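PDB 4IC6: protease Do-like 8, chloroplastic from Arabidopsis thaliana, which probably acts as a serine endopeptidase of the HtrA (Deg) family in the chloroplast thylakoid. Local coordinates for residues G160-F163 and G164-T168. The protein carries 1 engineered substitution. Sequence-based numbering, arbitrary orientation.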
ATOM      1  N   GLY A 160      16.991  24.484   5.912  1.00 30.67           N
ATOM      2  CA  GLY A 160      16.550  23.863   7.147  1.00 26.03           C
ATOM      3  C   GLY A 160      17.683  23.667   8.134  1.00 31.00           C
ATOM      4  O   GLY A 160      18.858  23.685   7.778  1.00 33.09           O
ATOM      5  N   ASN A 161      17.322  23.491   9.396  1.00 32.84           N
ATOM      6  CA  ASN A 161      18.268  23.088  10.427  1.00 33.56           C
ATOM      7  C   ASN A 161      17.486  22.069  11.233  1.00 34.85           C
ATOM      8  O   ASN A 161      16.961  22.380  12.300  1.00 37.80           O
ATOM      9  CB  ASN A 161      18.668  24.302  11.262  1.00 36.34           C
ATOM     10  CG  ASN A 161      19.569  23.954  12.437  1.00 40.47           C
ATOM     11  OD1 ASN A 161      19.944  22.790  12.653  1.00 38.31           O
ATOM     12  ND2 ASN A 161      19.931  24.977  13.209  1.00 44.77           N
ATOM     13  N   PRO A 162      17.342  20.857  10.681  1.00 35.42           N
ATOM     14  CA  PRO A 162      16.342  19.923  11.215  1.00 35.64           C
ATOM     15  C   PRO A 162      16.765  19.206  12.493  1.00 38.72           C
ATOM     16  O   PRO A 162      15.883  18.791  13.250  1.00 38.90           O
ATOM     17  CB  PRO A 162      16.165  18.910  10.080  1.00 36.71           C
ATOM     18  CG  PRO A 162      17.502  18.953   9.326  1.00 38.09           C
ATOM     19  CD  PRO A 162      17.930  20.394   9.405  1.00 39.25           C
ATOM     20  N   PHE A 163      18.062  19.065  12.736  1.00 40.62           N
ATOM     21  CA  PHE A 163      18.509  18.324  13.928  1.00 44.62           C
ATOM     22  C   PHE A 163      19.444  19.092  14.858  1.00 43.92           C
ATOM     23  O   PHE A 163      19.846  18.580  15.911  1.00 41.98           O
ATOM     24  CB  PHE A 163      19.125  16.985  13.523  1.00 45.10           C
ATOM     25  CG  PHE A 163      18.234  16.168  12.628  1.00 48.68           C
ATOM     26  CD1 PHE A 163      16.997  15.731  13.079  1.00 49.65           C
ATOM     27  CD2 PHE A 163      18.626  15.846  11.335  1.00 48.11           C
ATOM     28  CE1 PHE A 163      16.165  14.980  12.257  1.00 51.03           C
ATOM     29  CE2 PHE A 163      17.803  15.090  10.515  1.00 49.29           C
ATOM     30  CZ  PHE A 163      16.569  14.656  10.981  1.00 48.80           C
ATOM     31  N   GLY A 164      19.778  20.321  14.496  1.00 42.94           N
ATOM     32  CA  GLY A 164      20.567  21.150  15.384  1.00 44.75           C
ATOM     33  C   GLY A 164      22.053  20.882  15.307  1.00 46.39           C
ATOM     34  O   GLY A 164      22.803  21.337  16.169  1.00 45.74           O
ATOM     35  N   PHE A 165      22.499  20.154  14.284  1.00 42.83           N
ATOM     36  CA  PHE A 165      23.936  19.944  14.136  1.00 44.91           C
ATOM     37  C   PHE A 165      24.479  20.374  12.768  1.00 42.01           C
ATOM     38  O   PHE A 165      25.685  20.416  12.559  1.00 41.49           O
ATOM     39  CB  PHE A 165      24.327  18.501  14.475  1.00 50.19           C
ATOM     40  CG  PHE A 165      23.807  17.488  13.503  1.00 50.75           C
ATOM     41  CD1 PHE A 165      24.498  17.207  12.335  1.00 53.40           C
ATOM     42  CD2 PHE A 165      22.627  16.809  13.757  1.00 52.34           C
ATOM     43  CE1 PHE A 165      24.019  16.270  11.431  1.00 52.57           C
ATOM     44  CE2 PHE A 165      22.144  15.866  12.859  1.00 48.62           C
ATOM     45  CZ  PHE A 165      22.844  15.597  11.698  1.00 51.26           C
ATOM     46  N   ASP A 166      23.594  20.706  11.835  1.00 37.04           N
ATOM     47  CA  ASP A 166      24.043  21.239  10.555  1.00 38.43           C
ATOM     48  C   ASP A 166      22.892  21.957   9.862  1.00 40.58           C
ATOM     49  O   ASP A 166      21.875  22.248  10.492  1.00 42.19           O
ATOM     50  CB  ASP A 166      24.568  20.118   9.662  1.00 43.05           C
ATOM     51  CG  ASP A 166      23.471  19.174   9.206  1.00 42.77           C
ATOM     52  OD1 ASP A 166      22.279  19.469   9.477  1.00 37.25           O
ATOM     53  OD2 ASP A 166      23.797  18.144   8.563  1.00 40.84           O
ATOM     54  N   HIS A 167      23.043  22.230   8.566  1.00 37.19           N
ATOM     55  CA  HIS A 167      21.958  22.827   7.794  1.00 36.15           C
ATOM     56  C   HIS A 167      21.766  22.117   6.461  1.00 35.90           C
ATOM     57  O   HIS A 167      22.683  21.453   5.961  1.00 35.55           O
ATOM     58  CB  HIS A 167      22.200  24.327   7.574  1.00 36.38           C
ATOM     59  CG  HIS A 167      21.971  25.160   8.796  1.00 41.63           C
ATOM     60  ND1 HIS A 167      22.842  25.168   9.869  1.00 44.57           N
ATOM     61  CD2 HIS A 167      20.962  26.000   9.122  1.00 38.20           C
ATOM     62  CE1 HIS A 167      22.380  25.983  10.800  1.00 43.37           C
ATOM     63  NE2 HIS A 167      21.243  26.502  10.373  1.00 41.15           N
ATOM     64  N   THR A 168      20.576  22.273   5.888  1.00 33.00           N
ATOM     65  CA  THR A 168      20.225  21.635   4.620  1.00 31.46           C
ATOM     66  C   THR A 168      19.828  22.684   3.618  1.00 29.44           C
ATOM     67  O   THR A 168      19.393  23.762   3.995  1.00 28.24           O
ATOM     68  CB  THR A 168      19.013  20.696   4.775  1.00 29.76           C
ATOM     69  OG1 THR A 168      17.872  21.460   5.189  1.00 31.04           O
ATOM     70  CG2 THR A 168      19.283  19.640   5.835  1.00 34.52           C
TER
HETATM   71  O   HOH W   1      20.580  20.104  11.591  1.00 35.98           O
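His-167 chi1 (-74°) brings the imidazole beneath Asn-161 CB, a CH-pi contact 3.8 Å from the ring centroid, while Asn-161 holds its amide anti to the backbone N (chi1 175°), carrying CG over the same ring, 3.6 Å above its plane and offset toward the rim. Amide and ring planes stand 41° apart. OD1 of Asn-161 accepts a weak hydrogen bond from Gly-164 N at 3.1 Å. An ordered water inside the loop accepts from Phe-163 N and Asp-166 N. At the turn's outer end the phenylalanines run side by side, Phe-163 CB touching Phe-165 CE2 at 3.3 Å. The base illustrates how a beta hairpin closes an irregular loop: Gly-160 and Thr-168 form an antiparallel hydrogen-bonded pair, with Thr-168 N to Gly-160 O at 2.9 Å. Asp-166 makes a salt bridge to Arg-179 of the second subunit; Asn-161 ND2 hydrogen-bonds Gln-111 OE1 and, like His-167 NE2, Val-42 O. The Pro-162 side chain lies about 8 Å from that of Ala-204, the engineered residue at the predicted charge-relay position. The turn links strands 155-160 and 168-176 of the second trypsin-like barrel, with strand 42-47 of the first beside it and helix 26-39 against His-167.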